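Local coordinates for epimerase family protein SDR39U1 (Homo sapiens, PDB 4B4O) that probably acts as an NADP-dependent oxidoreductase of the short-chain dehydrogenase/reductase family and binds NADPH, at residues M1-G13 with G48-G60; Q152-G164 with F190-L202. The protein carries 3 engineered substitutions. All coordinates share one frame; numbering follows the deposited sequence.

Interaction 1 (M1-G13 with G48-G60). With NDP (NADPH dihydro-nicotinamide-adenine-dinucleotide phosphate), chain I.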
loop_
_atom_site.group_PDB
_atom_site.type_symbol
_atom_site.label_atom_id
_atom_site.label_comp_id
_atom_site.label_asym_id
_atom_site.label_seq_id
_atom_site.Cartn_x
_atom_site.Cartn_y
_atom_site.Cartn_z
HETATM N N MSE A 1 9.583 -11.911 -17.688
HETATM C CA MSE A 1 9.562 -10.423 -17.624
HETATM C C MSE A 1 10.620 -9.861 -16.736
HETATM O O MSE A 1 10.987 -10.471 -15.750
HETATM C CB MSE A 1 8.246 -10.062 -16.979
HETATM C CG MSE A 1 7.671 -8.814 -17.583
HETATM SE SE MSE A 1 5.993 -8.333 -16.710
HETATM C CE MSE A 1 5.529 -9.831 -15.535
ATOM N N ARG A 2 11.122 -8.681 -17.060
ATOM C CA ARG A 2 12.064 -7.988 -16.183
ATOM C C ARG A 2 11.400 -6.764 -15.543
ATOM O O ARG A 2 10.859 -5.930 -16.255
ATOM C CB ARG A 2 13.302 -7.702 -17.003
ATOM C CG ARG A 2 14.297 -6.647 -16.481
ATOM C CD ARG A 2 15.825 -7.003 -16.650
ATOM N NE ARG A 2 16.473 -7.466 -15.379
ATOM C CZ ARG A 2 17.377 -8.471 -15.215
ATOM N NH1 ARG A 2 17.821 -9.244 -16.219
ATOM N NH2 ARG A 2 17.837 -8.739 -13.977
ATOM N N VAL A 3 11.334 -6.722 -14.206
ATOM C CA VAL A 3 10.591 -5.669 -13.493
ATOM C C VAL A 3 11.501 -4.781 -12.640
ATOM O O VAL A 3 12.319 -5.275 -11.896
ATOM C CB VAL A 3 9.489 -6.251 -12.565
ATOM C CG1 VAL A 3 8.641 -5.133 -11.990
ATOM C CG2 VAL A 3 8.634 -7.277 -13.295
ATOM N N LEU A 4 11.361 -3.471 -12.786
ATOM C CA LEU A 4 12.117 -2.492 -12.004
ATOM C C LEU A 4 11.239 -2.023 -10.858
ATOM O O LEU A 4 10.166 -1.492 -11.103
ATOM C CB LEU A 4 12.510 -1.300 -12.894
ATOM C CG LEU A 4 13.437 -0.214 -12.334
ATOM C CD1 LEU A 4 14.754 -0.836 -11.918
ATOM C CD2 LEU A 4 13.675 0.890 -13.355
ATOM N N VAL A 5 11.653 -2.241 -9.611
ATOM C CA VAL A 5 10.810 -1.893 -8.466
ATOM C C VAL A 5 11.418 -0.798 -7.614
ATOM O O VAL A 5 12.314 -1.046 -6.815
ATOM C CB VAL A 5 10.476 -3.101 -7.560
ATOM C CG1 VAL A 5 9.699 -2.623 -6.342
ATOM C CG2 VAL A 5 9.717 -4.164 -8.330
ATOM N N GLY A 6 10.890 0.407 -7.762
ATOM C CA GLY A 6 11.290 1.511 -6.924
ATOM C C GLY A 6 10.832 1.329 -5.488
ATOM O O GLY A 6 9.667 1.012 -5.228
ATOM N N GLY A 7 11.753 1.508 -4.544
ATOM C CA GLY A 7 11.452 1.290 -3.137
ATOM C C GLY A 7 11.214 -0.161 -2.784
ATOM O O GLY A 7 10.677 -0.474 -1.725
ATOM N N GLY A 8 11.665 -1.061 -3.646
ATOM C CA GLY A 8 11.427 -2.494 -3.465
ATOM C C GLY A 8 12.141 -3.194 -2.313
ATOM O O GLY A 8 11.911 -4.373 -2.095
ATOM N N THR A 9 13.037 -2.500 -1.614
ATOM C CA THR A 9 13.665 -3.048 -0.395
ATOM C C THR A 9 12.663 -3.182 0.757
ATOM O O THR A 9 12.881 -3.928 1.693
ATOM C CB THR A 9 14.822 -2.160 0.113
ATOM O OG1 THR A 9 14.362 -0.806 0.248
ATOM C CG2 THR A 9 15.995 -2.215 -0.823
ATOM N N GLY A 10 11.545 -2.469 0.664
ATOM C CA GLY A 10 10.600 -2.367 1.769
ATOM C C GLY A 10 9.690 -3.566 1.976
ATOM O O GLY A 10 9.945 -4.681 1.479
ATOM N N PHE A 11 8.636 -3.322 2.755
ATOM C CA PHE A 11 7.720 -4.356 3.221
ATOM C C PHE A 11 6.951 -4.964 2.063
ATOM O O PHE A 11 7.015 -6.160 1.825
ATOM C CB PHE A 11 6.759 -3.739 4.230
ATOM C CG PHE A 11 5.681 -4.669 4.695
ATOM C CD1 PHE A 11 5.995 -5.903 5.247
ATOM C CD2 PHE A 11 4.359 -4.297 4.616
ATOM C CE1 PHE A 11 5.007 -6.742 5.713
ATOM C CE2 PHE A 11 3.364 -5.130 5.065
ATOM C CZ PHE A 11 3.688 -6.357 5.615
ATOM N N ILE A 12 6.235 -4.123 1.339
ATOM C CA ILE A 12 5.497 -4.605 0.199
ATOM C C ILE A 12 6.476 -5.113 -0.865
ATOM O O ILE A 12 6.251 -6.143 -1.497
ATOM C CB ILE A 12 4.584 -3.526 -0.418
ATOM C CG1 ILE A 12 3.488 -3.082 0.564
ATOM C CG2 ILE A 12 3.968 -4.083 -1.681
ATOM C CD1 ILE A 12 2.800 -1.750 0.247
ATOM N N GLY A 13 7.565 -4.376 -1.046
ATOM C CA GLY A 13 8.532 -4.670 -2.083
ATOM C C GLY A 13 9.173 -6.032 -1.968
ATOM O O GLY A 13 9.389 -6.710 -2.959
ATOM N N GLY A 48 19.605 6.928 -16.793
ATOM C CA GLY A 48 18.301 6.587 -17.357
ATOM C C GLY A 48 17.753 5.252 -16.923
ATOM O O GLY A 48 18.301 4.589 -16.044
ATOM N N LEU A 49 16.657 4.856 -17.551
ATOM C CA LEU A 49 15.938 3.650 -17.155
ATOM C C LEU A 49 16.699 2.409 -17.632
ATOM O O LEU A 49 16.989 2.298 -18.814
ATOM C CB LEU A 49 14.531 3.677 -17.763
ATOM C CG LEU A 49 13.484 2.712 -17.192
ATOM C CD1 LEU A 49 12.883 3.174 -15.864
ATOM C CD2 LEU A 49 12.377 2.476 -18.211
ATOM N N PRO A 50 17.052 1.484 -16.723
ATOM C CA PRO A 50 17.680 0.243 -17.184
ATOM C C PRO A 50 16.693 -0.607 -17.946
ATOM O O PRO A 50 15.480 -0.378 -17.849
ATOM C CB PRO A 50 18.098 -0.466 -15.895
ATOM C CG PRO A 50 17.282 0.147 -14.813
ATOM C CD PRO A 50 16.935 1.540 -15.256
ATOM N N SER A 51 17.198 -1.574 -18.706
ATOM C CA SER A 51 16.327 -2.442 -19.515
ATOM C C SER A 51 15.301 -3.131 -18.612
ATOM O O SER A 51 15.660 -3.791 -17.633
ATOM C CB SER A 51 17.123 -3.487 -20.295
ATOM O OG SER A 51 18.208 -2.909 -20.986
ATOM N N CYS A 52 14.030 -2.909 -18.919
ATOM C CA CYS A 52 12.975 -3.560 -18.209
ATOM C C CYS A 52 11.702 -3.569 -19.043
ATOM O O CYS A 52 11.475 -2.678 -19.874
ATOM C CB CYS A 52 12.726 -2.882 -16.862
ATOM S SG CYS A 52 12.204 -1.161 -16.994
ATOM N N ASP A 53 10.869 -4.578 -18.802
ATOM C CA ASP A 53 9.586 -4.728 -19.490
ATOM C C ASP A 53 8.466 -4.030 -18.717
ATOM O O ASP A 53 7.419 -3.701 -19.281
ATOM C CB ASP A 53 9.260 -6.209 -19.646
ATOM C CG ASP A 53 10.352 -6.970 -20.355
ATOM O OD1 ASP A 53 10.544 -6.710 -21.556
ATOM O OD2 ASP A 53 10.990 -7.832 -19.708
ATOM N N ALA A 54 8.683 -3.827 -17.422
ATOM C CA ALA A 54 7.683 -3.241 -16.552
ATOM C C ALA A 54 8.337 -2.556 -15.367
ATOM O O ALA A 54 9.457 -2.871 -14.988
ATOM C CB ALA A 54 6.720 -4.303 -16.086
ATOM N N ALA A 55 7.631 -1.588 -14.791
ATOM C CA ALA A 55 8.140 -0.845 -13.640
ATOM C C ALA A 55 7.047 -0.646 -12.588
ATOM O O ALA A 55 5.864 -0.518 -12.920
ATOM C CB ALA A 55 8.724 0.492 -14.089
ATOM N N VAL A 56 7.462 -0.622 -11.326
ATOM C CA VAL A 56 6.572 -0.383 -10.185
ATOM C C VAL A 56 7.241 0.622 -9.257
ATOM O O VAL A 56 8.452 0.555 -9.078
ATOM C CB VAL A 56 6.345 -1.662 -9.359
ATOM C CG1 VAL A 56 5.399 -1.376 -8.204
ATOM C CG2 VAL A 56 5.811 -2.789 -10.210
ATOM N N ASN A 57 6.476 1.536 -8.667
ATOM C CA ASN A 57 7.010 2.354 -7.577
ATOM C C ASN A 57 6.304 2.114 -6.242
ATOM O O ASN A 57 5.074 2.190 -6.147
ATOM C CB ASN A 57 6.978 3.844 -7.890
ATOM C CG ASN A 57 7.908 4.633 -6.986
ATOM O OD1 ASN A 57 8.869 4.114 -6.463
ATOM N ND2 ASN A 57 7.618 5.882 -6.808
ATOM N N LEU A 58 7.119 1.843 -5.223
ATOM C CA LEU A 58 6.668 1.666 -3.846
ATOM C C LEU A 58 7.347 2.661 -2.906
ATOM O O LEU A 58 7.084 2.662 -1.691
ATOM C CB LEU A 58 6.972 0.241 -3.379
ATOM C CG LEU A 58 6.420 -0.901 -4.224
ATOM C CD1 LEU A 58 6.960 -2.209 -3.690
ATOM C CD2 LEU A 58 4.914 -0.903 -4.257
ATOM N N ALA A 59 8.203 3.519 -3.448
ATOM C CA ALA A 59 9.054 4.365 -2.625
ATOM C C ALA A 59 8.224 5.365 -1.812
ATOM O O ALA A 59 7.326 5.992 -2.336
ATOM C CB ALA A 59 10.072 5.097 -3.495
ATOM N N GLY A 60 8.561 5.522 -0.533
ATOM C CA GLY A 60 7.920 6.521 0.312
ATOM C C GLY A 60 8.436 6.521 1.746
ATOM O O GLY A 60 8.620 5.466 2.347
HETATM P PA NDP I . 8.129 0.608 3.437
HETATM O O1A NDP I . 8.381 1.822 4.364
HETATM O O2A NDP I . 8.404 -0.825 3.937
HETATM O O5B NDP I . 9.036 0.666 2.082
HETATM C C5B NDP I . 9.340 1.964 1.580
HETATM C C4B NDP I . 10.627 1.875 0.799
HETATM O O4B NDP I . 10.793 3.122 0.129
HETATM C C3B NDP I . 11.834 1.651 1.716
HETATM O O3B NDP I . 12.338 0.285 1.683
HETATM C C2B NDP I . 12.888 2.609 1.182
HETATM O O2B NDP I . 13.776 1.973 0.276
HETATM C C1B NDP I . 12.106 3.602 0.376
HETATM N N9A NDP I . 12.020 4.813 1.196
HETATM C C8A NDP I . 11.738 4.989 2.528
HETATM N N7A NDP I . 11.841 6.351 2.836
HETATM C C5A NDP I . 12.193 7.002 1.696
HETATM C C6A NDP I . 12.458 8.381 1.275
HETATM N N6A NDP I . 12.347 9.415 2.134
HETATM N N1A NDP I . 12.804 8.612 -0.009
HETATM C C2A NDP I . 12.921 7.573 -0.885
HETATM N N3A NDP I . 12.667 6.282 -0.586
HETATM C C4A NDP I . 12.304 5.980 0.640
HETATM O O3 NDP I . 6.593 0.852 2.990
HETATM P PN NDP I . 5.609 -0.319 2.481
HETATM O O1N NDP I . 6.435 -1.376 1.766
HETATM O O2N NDP I . 4.740 -0.768 3.617
HETATM O O5D NDP I . 4.648 0.489 1.415
HETATM C C5D NDP I . 5.325 0.980 0.235
HETATM C C4D NDP I . 4.536 2.073 -0.457
HETATM O O4D NDP I . 3.179 1.651 -0.395
HETATM C C3D NDP I . 4.582 3.447 0.240
HETATM O O3D NDP I . 4.639 4.521 -0.753
HETATM C C2D NDP I . 3.302 3.479 1.083
HETATM O O2D NDP I . 2.627 4.735 1.231
HETATM C C1D NDP I . 2.370 2.635 0.254
HETATM N N1N NDP I . 1.285 2.016 1.037
HETATM C C2N NDP I . 1.544 1.203 2.072
HETATM C C3N NDP I . 0.520 0.631 2.793
HETATM C C7N NDP I . 0.861 -0.272 3.921
HETATM O O7N NDP I . 2.004 -0.722 3.970
HETATM N N7N NDP I . -0.044 -0.586 4.844
HETATM C C4N NDP I . -0.906 0.847 2.422
HETATM C C5N NDP I . -1.075 1.733 1.276
HETATM C C6N NDP I . 0.025 2.271 0.634
HETATM P P2B NDP I . 15.397 2.300 0.368
HETATM O O1X NDP I . 15.588 3.658 -0.276
HETATM O O2X NDP I . 15.789 2.288 1.876
HETATM O O3X NDP I . 15.867 1.112 -0.508
#

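Interaction 2 (Q152-G164 with F190-L202). With NDP (NADPH dihydro-nicotinamide-adenine-dinucleotide phosphate), chain I.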
loop_
_atom_site.group_PDB
_atom_site.type_symbol
_atom_site.label_atom_id
_atom_site.label_comp_id
_atom_site.label_asym_id
_atom_site.label_seq_id
_atom_site.Cartn_x
_atom_site.Cartn_y
_atom_site.Cartn_z
ATOM N N GLN A 152 -0.890 1.638 -17.907
ATOM C CA GLN A 152 -0.804 2.306 -16.600
ATOM C C GLN A 152 -1.812 1.745 -15.613
ATOM O O GLN A 152 -3.002 1.603 -15.929
ATOM C CB GLN A 152 -1.006 3.822 -16.732
ATOM C CG GLN A 152 0.009 4.477 -17.648
ATOM C CD GLN A 152 0.010 5.975 -17.611
ATOM O OE1 GLN A 152 0.273 6.619 -16.585
ATOM N NE2 GLN A 152 -0.227 6.549 -18.763
ATOM N N VAL A 153 -1.328 1.426 -14.416
ATOM C CA VAL A 153 -2.182 0.911 -13.356
ATOM C C VAL A 153 -1.851 1.647 -12.054
ATOM O O VAL A 153 -0.696 1.932 -11.765
ATOM C CB VAL A 153 -2.007 -0.616 -13.141
ATOM C CG1 VAL A 153 -2.917 -1.085 -12.015
ATOM C CG2 VAL A 153 -2.333 -1.385 -14.403
ATOM N N VAL A 154 -2.878 1.971 -11.280
ATOM C CA VAL A 154 -2.675 2.503 -9.950
ATOM C C VAL A 154 -3.458 1.616 -9.007
ATOM O O VAL A 154 -4.651 1.447 -9.175
ATOM C CB VAL A 154 -3.153 3.959 -9.814
ATOM C CG1 VAL A 154 -3.143 4.363 -8.359
ATOM C CG2 VAL A 154 -2.281 4.889 -10.638
ATOM N N VAL A 155 -2.781 1.053 -8.020
ATOM C CA VAL A 155 -3.427 0.244 -6.995
ATOM C C VAL A 155 -3.524 1.046 -5.704
ATOM O O VAL A 155 -2.514 1.341 -5.060
ATOM C CB VAL A 155 -2.660 -1.091 -6.774
ATOM C CG1 VAL A 155 -3.393 -2.000 -5.800
ATOM C CG2 VAL A 155 -2.460 -1.821 -8.106
ATOM N N ARG A 156 -4.736 1.442 -5.345
ATOM C CA ARG A 156 -4.968 2.136 -4.088
ATOM C C ARG A 156 -5.120 1.073 -3.006
ATOM O O ARG A 156 -6.120 0.349 -2.959
ATOM C CB ARG A 156 -6.230 2.987 -4.163
ATOM C CG ARG A 156 -6.088 4.229 -5.036
ATOM C CD ARG A 156 -7.437 4.805 -5.431
ATOM N NE ARG A 156 -7.300 5.962 -6.314
ATOM C CZ ARG A 156 -8.301 6.581 -6.914
ATOM N NH1 ARG A 156 -9.549 6.169 -6.741
ATOM N NH2 ARG A 156 -8.055 7.626 -7.672
ATOM N N SER A 157 -4.158 1.003 -2.099
ATOM C CA SER A 157 -4.105 -0.076 -1.124
ATOM C C SER A 157 -4.737 0.280 0.214
ATOM O O SER A 157 -4.634 1.410 0.703
ATOM C CB SER A 157 -2.649 -0.468 -0.881
ATOM O OG SER A 157 -2.549 -1.562 0.015
ATOM N N GLY A 158 -5.358 -0.716 0.829
ATOM C CA GLY A 158 -5.742 -0.634 2.235
ATOM C C GLY A 158 -4.562 -1.029 3.105
ATOM O O GLY A 158 -3.432 -1.043 2.644
ATOM N N VAL A 159 -4.824 -1.298 4.380
ATOM C CA VAL A 159 -3.790 -1.645 5.334
ATOM C C VAL A 159 -3.288 -3.025 4.976
ATOM O O VAL A 159 -4.074 -3.970 4.862
ATOM C CB VAL A 159 -4.343 -1.685 6.766
ATOM C CG1 VAL A 159 -3.192 -1.551 7.781
ATOM C CG2 VAL A 159 -5.356 -0.548 6.919
ATOM N N VAL A 160 -1.972 -3.129 4.795
ATOM C CA VAL A 160 -1.364 -4.341 4.293
ATOM C C VAL A 160 -0.945 -5.169 5.484
ATOM O O VAL A 160 -0.058 -4.775 6.230
ATOM C CB VAL A 160 -0.145 -4.033 3.417
ATOM C CG1 VAL A 160 0.333 -5.325 2.790
ATOM C CG2 VAL A 160 -0.454 -2.909 2.417
ATOM N N LEU A 161 -1.619 -6.303 5.687
ATOM C CA LEU A 161 -1.371 -7.135 6.854
ATOM C C LEU A 161 -0.446 -8.305 6.479
ATOM O O LEU A 161 -0.717 -9.030 5.532
ATOM C CB LEU A 161 -2.696 -7.646 7.431
ATOM C CG LEU A 161 -3.816 -6.611 7.666
ATOM C CD1 LEU A 161 -5.111 -7.240 8.181
ATOM C CD2 LEU A 161 -3.352 -5.495 8.591
ATOM N N GLY A 162 0.650 -8.461 7.203
ATOM C CA GLY A 162 1.572 -9.535 6.921
ATOM C C GLY A 162 2.630 -9.723 7.987
ATOM O O GLY A 162 2.883 -8.815 8.806
ATOM N N ARG A 163 3.270 -10.891 7.969
ATOM C CA ARG A 163 4.413 -11.157 8.856
ATOM C C ARG A 163 5.561 -10.250 8.403
ATOM O O ARG A 163 5.695 -9.911 7.205
ATOM C CB ARG A 163 4.845 -12.652 8.852
ATOM N N GLY A 164 6.359 -9.814 9.371
ATOM C CA GLY A 164 7.656 -9.230 9.068
ATOM C C GLY A 164 7.602 -7.815 8.550
ATOM O O GLY A 164 8.438 -7.420 7.712
ATOM N N PHE A 190 -12.443 -0.887 8.353
ATOM C CA PHE A 190 -11.059 -1.288 8.356
ATOM C C PHE A 190 -10.730 -1.894 6.983
ATOM O O PHE A 190 -10.835 -3.106 6.804
ATOM C CB PHE A 190 -10.853 -2.294 9.481
ATOM C CG PHE A 190 -9.426 -2.619 9.761
ATOM C CD1 PHE A 190 -8.620 -1.711 10.434
ATOM C CD2 PHE A 190 -8.896 -3.836 9.394
ATOM C CE1 PHE A 190 -7.289 -1.995 10.686
ATOM C CE2 PHE A 190 -7.574 -4.148 9.660
ATOM C CZ PHE A 190 -6.766 -3.230 10.314
ATOM N N PRO A 191 -10.382 -1.039 5.992
ATOM C CA PRO A 191 -9.960 -1.568 4.687
ATOM C C PRO A 191 -8.588 -2.212 4.829
ATOM O O PRO A 191 -7.653 -1.551 5.294
ATOM C CB PRO A 191 -9.876 -0.319 3.794
ATOM C CG PRO A 191 -9.641 0.805 4.723
ATOM C CD PRO A 191 -10.282 0.427 6.042
ATOM N N TRP A 192 -8.481 -3.477 4.449
ATOM C CA TRP A 192 -7.258 -4.216 4.655
ATOM C C TRP A 192 -7.027 -5.127 3.493
ATOM O O TRP A 192 -7.953 -5.412 2.725
ATOM C CB TRP A 192 -7.375 -5.022 5.941
ATOM C CG TRP A 192 -8.425 -6.086 5.839
ATOM C CD1 TRP A 192 -9.763 -5.982 6.124
ATOM C CD2 TRP A 192 -8.240 -7.456 5.351
ATOM N NE1 TRP A 192 -10.396 -7.150 5.867
ATOM C CE2 TRP A 192 -9.546 -8.075 5.399
ATOM C CE3 TRP A 192 -7.147 -8.195 4.890
ATOM C CZ2 TRP A 192 -9.751 -9.373 4.999
ATOM C CZ3 TRP A 192 -7.360 -9.505 4.485
ATOM C CH2 TRP A 192 -8.641 -10.083 4.548
ATOM N N ILE A 193 -5.800 -5.619 3.368
ATOM C CA ILE A 193 -5.460 -6.661 2.401
ATOM C C ILE A 193 -4.282 -7.465 2.942
ATOM O O ILE A 193 -3.405 -6.923 3.620
ATOM C CB ILE A 193 -5.097 -6.068 1.021
ATOM C CG1 ILE A 193 -4.998 -7.166 -0.041
ATOM C CG2 ILE A 193 -3.790 -5.254 1.061
ATOM C CD1 ILE A 193 -4.936 -6.614 -1.454
ATOM N N HIS A 194 -4.282 -8.765 2.678
ATOM C CA HIS A 194 -3.155 -9.598 3.035
ATOM C C HIS A 194 -2.028 -9.285 2.088
ATOM O O HIS A 194 -2.242 -9.092 0.897
ATOM C CB HIS A 194 -3.520 -11.062 2.969
ATOM C CG HIS A 194 -2.464 -11.970 3.540
ATOM N ND1 HIS A 194 -1.373 -12.340 2.843
ATOM C CD2 HIS A 194 -2.347 -12.563 4.792
ATOM C CE1 HIS A 194 -0.617 -13.149 3.600
ATOM N NE2 HIS A 194 -1.210 -13.280 4.792
ATOM N N ILE A 195 -0.815 -9.212 2.623
ATOM C CA ILE A 195 0.336 -8.857 1.813
ATOM C C ILE A 195 0.460 -9.743 0.586
ATOM O O ILE A 195 0.865 -9.278 -0.459
ATOM C CB ILE A 195 1.674 -8.909 2.596
ATOM C CG1 ILE A 195 2.804 -8.397 1.678
ATOM C CG2 ILE A 195 1.959 -10.339 3.092
ATOM C CD1 ILE A 195 3.744 -7.405 2.268
ATOM N N GLY A 196 0.126 -11.019 0.709
ATOM C CA GLY A 196 0.178 -11.921 -0.434
ATOM C C GLY A 196 -0.756 -11.507 -1.547
ATOM O O GLY A 196 -0.453 -11.714 -2.716
ATOM N N ASP A 197 -1.891 -10.928 -1.182
ATOM C CA ASP A 197 -2.884 -10.509 -2.169
ATOM C C ASP A 197 -2.560 -9.155 -2.790
ATOM O O ASP A 197 -2.887 -8.922 -3.951
ATOM C CB ASP A 197 -4.288 -10.513 -1.564
ATOM C CG ASP A 197 -4.900 -11.898 -1.526
ATOM O OD1 ASP A 197 -4.745 -12.645 -2.517
ATOM O OD2 ASP A 197 -5.545 -12.235 -0.498
ATOM N N LEU A 198 -1.909 -8.258 -2.054
ATOM C CA LEU A 198 -1.421 -7.032 -2.692
ATOM C C LEU A 198 -0.329 -7.385 -3.690
ATOM O O LEU A 198 -0.338 -6.911 -4.805
ATOM C CB LEU A 198 -0.915 -5.988 -1.676
ATOM C CG LEU A 198 -0.499 -4.662 -2.334
ATOM C CD1 LEU A 198 -1.647 -4.083 -3.128
ATOM C CD2 LEU A 198 -0.053 -3.667 -1.282
ATOM N N ALA A 199 0.590 -8.235 -3.259
ATOM C CA ALA A 199 1.642 -8.745 -4.107
ATOM C C ALA A 199 1.067 -9.407 -5.366
ATOM O O ALA A 199 1.576 -9.226 -6.481
ATOM C CB ALA A 199 2.487 -9.732 -3.306
ATOM N N GLY A 200 -0.013 -10.166 -5.169
ATOM C CA GLY A 200 -0.718 -10.846 -6.261
ATOM C C GLY A 200 -1.408 -9.914 -7.262
ATOM O O GLY A 200 -1.294 -10.102 -8.473
ATOM N N ILE A 201 -2.098 -8.898 -6.743
ATOM C CA ILE A 201 -2.744 -7.905 -7.583
ATOM C C ILE A 201 -1.709 -7.172 -8.418
ATOM O O ILE A 201 -1.865 -7.022 -9.613
ATOM C CB ILE A 201 -3.536 -6.890 -6.748
ATOM C CG1 ILE A 201 -4.784 -7.554 -6.148
ATOM C CG2 ILE A 201 -3.922 -5.698 -7.600
ATOM C CD1 ILE A 201 -5.354 -6.759 -4.988
ATOM N N LEU A 202 -0.647 -6.727 -7.780
ATOM C CA LEU A 202 0.417 -6.024 -8.469
ATOM C C LEU A 202 1.011 -6.889 -9.578
ATOM O O LEU A 202 1.237 -6.425 -10.686
ATOM C CB LEU A 202 1.510 -5.616 -7.477
ATOM C CG LEU A 202 1.155 -4.524 -6.479
ATOM C CD1 LEU A 202 2.234 -4.459 -5.409
ATOM C CD2 LEU A 202 0.934 -3.215 -7.196
HETATM P PA NDP I . 8.129 0.608 3.437
HETATM O O1A NDP I . 8.381 1.822 4.364
HETATM O O2A NDP I . 8.404 -0.825 3.937
HETATM O O5B NDP I . 9.036 0.666 2.082
HETATM C C5B NDP I . 9.340 1.964 1.580
HETATM C C4B NDP I . 10.627 1.875 0.799
HETATM O O4B NDP I . 10.793 3.122 0.129
HETATM C C3B NDP I . 11.834 1.651 1.716
HETATM O O3B NDP I . 12.338 0.285 1.683
HETATM C C2B NDP I . 12.888 2.609 1.182
HETATM O O2B NDP I . 13.776 1.973 0.276
HETATM C C1B NDP I . 12.106 3.602 0.376
HETATM N N9A NDP I . 12.020 4.813 1.196
HETATM C C8A NDP I . 11.738 4.989 2.528
HETATM N N7A NDP I . 11.841 6.351 2.836
HETATM C C5A NDP I . 12.193 7.002 1.696
HETATM C C6A NDP I . 12.458 8.381 1.275
HETATM N N6A NDP I . 12.347 9.415 2.134
HETATM N N1A NDP I . 12.804 8.612 -0.009
HETATM C C2A NDP I . 12.921 7.573 -0.885
HETATM N N3A NDP I . 12.667 6.282 -0.586
HETATM C C4A NDP I . 12.304 5.980 0.640
HETATM O O3 NDP I . 6.593 0.852 2.990
HETATM P PN NDP I . 5.609 -0.319 2.481
HETATM O O1N NDP I . 6.435 -1.376 1.766
HETATM O O2N NDP I . 4.740 -0.768 3.617
HETATM O O5D NDP I . 4.648 0.489 1.415
HETATM C C5D NDP I . 5.325 0.980 0.235
HETATM C C4D NDP I . 4.536 2.073 -0.457
HETATM O O4D NDP I . 3.179 1.651 -0.395
HETATM C C3D NDP I . 4.582 3.447 0.240
HETATM O O3D NDP I . 4.639 4.521 -0.753
HETATM C C2D NDP I . 3.302 3.479 1.083
HETATM O O2D NDP I . 2.627 4.735 1.231
HETATM C C1D NDP I . 2.370 2.635 0.254
HETATM N N1N NDP I . 1.285 2.016 1.037
HETATM C C2N NDP I . 1.544 1.203 2.072
HETATM C C3N NDP I . 0.520 0.631 2.793
HETATM C C7N NDP I . 0.861 -0.272 3.921
HETATM O O7N NDP I . 2.004 -0.722 3.970
HETATM N N7N NDP I . -0.044 -0.586 4.844
HETATM C C4N NDP I . -0.906 0.847 2.422
HETATM C C5N NDP I . -1.075 1.733 1.276
HETATM C C6N NDP I . 0.025 2.271 0.634
HETATM P P2B NDP I . 15.397 2.300 0.368
HETATM O O1X NDP I . 15.588 3.658 -0.276
HETATM O O2X NDP I . 15.789 2.288 1.876
HETATM O O3X NDP I . 15.867 1.112 -0.508
#

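Interaction 1 (M1-G13 with G48-G60)
L4 packs on L49 and P50 in the loop before strand 54-57, and L58, just past that strand, on V5 and I12; strands 2-6 and 54-57 pair in the parallel sheet of a Rossmann fold. A chi1 of -174° turns CG of L4 away from the backbone N, and both methyls reach against that loop: CD2 lies 3.5 Å from L49 CD1, and CD1 rests on P50 CG, the leucine meeting the proline at about a right angle. L58 sends CD1 to V5 CG1, 3.8 Å away, and on to CG2 of I12; G13, with no side chain, lets that methyl lie against its CA. R2 contributes its alkyl chain, CD passing 3.4 Å from S51 O. The carboxylate of D53 grips the backbone of R2 rather than its guanidinium: D53 OD2 accepts from R2 N at 2.8 Å through its anti lone pair, while R2 NE is 7.0 Å from OD2. R2 O accepts from both D53 N and A54 N. Beyond strand 2-6 the chain turns through what is probably the GxGxxG motif (G8, G10, G13); at G10 a side chain would run into the cofactor. I12 N donates to NADPH O1N at 2.8 Å, with 168° at the hydrogen.

Interaction 2 (Q152-G164 with F190-L202)
L161 crosses W192 at about a right angle, laying CD1 3.9 Å from W192 CB, and the same methyl meets the F190 ring at its edge, near the ring plane. A leucine suits this spot because its branched end lets one methyl touch both W192 and F190. Strands 159-161 and 192-194 run parallel here, joined by alternating backbone bonds such as L161 N to I193 O, and close a beta-alpha-beta unit of the Rossmann fold. V160 points to the other side of the sheet: CG1 lies 3.8 Å from I195 CB, while CG2 touches L198 CD2 and the nicotinamide carboxamide of NADPH. Where strand 192-194 turns into the helix, H194 is the N-cap, its ND1 accepting from G196 N at 2.9 Å; L161 O lies over one face of the imidazole, and H194 NE2 is hydrogen-bonded to E290 OE1. Earlier along strand 152-157, the side chains of V155 and L198 slide past each other in opposite directions, CG1 of V155 3.8 Å from CD1 of L198, and V155 CG2 meets L202 CD2. S157 holds OG anti to its backbone N (chi1 -177°), which sets it 3.5 Å from L198 CD2 and lets it donate to G158 O at 2.8 Å. An alanine here is likely to leave G158 O without this donor and to open a small gap beside L198. Helix 11-22 packs on V160, I195 and L198, helix 284-293 on L161 and W192, and strand 102-108 on L202.

From the N terminus the chain makes strand 2-6 and helix 11-22, passes through strands 26-31 and 38-40 and helix 41-47, and returns as strand 54-57; interaction 1 closes this loop, strand 26-31 lying on the other edge of strand 2-6. Only later does interaction 2 open at strand 151-161, which the chain leaves through helix 166-176 before 190-202 returns to it. The two loops follow in series, neither nested nor crossed. Strand 102-108, paired with both 54-57 and 151-161, joins them within one sheet. They also touch directly, F11 packing on I195 and I12 on L198, and both border NADPH, interaction 1 at the diphosphate and the adenosine ribose with its phosphate, interaction 2 at the nicotinamide.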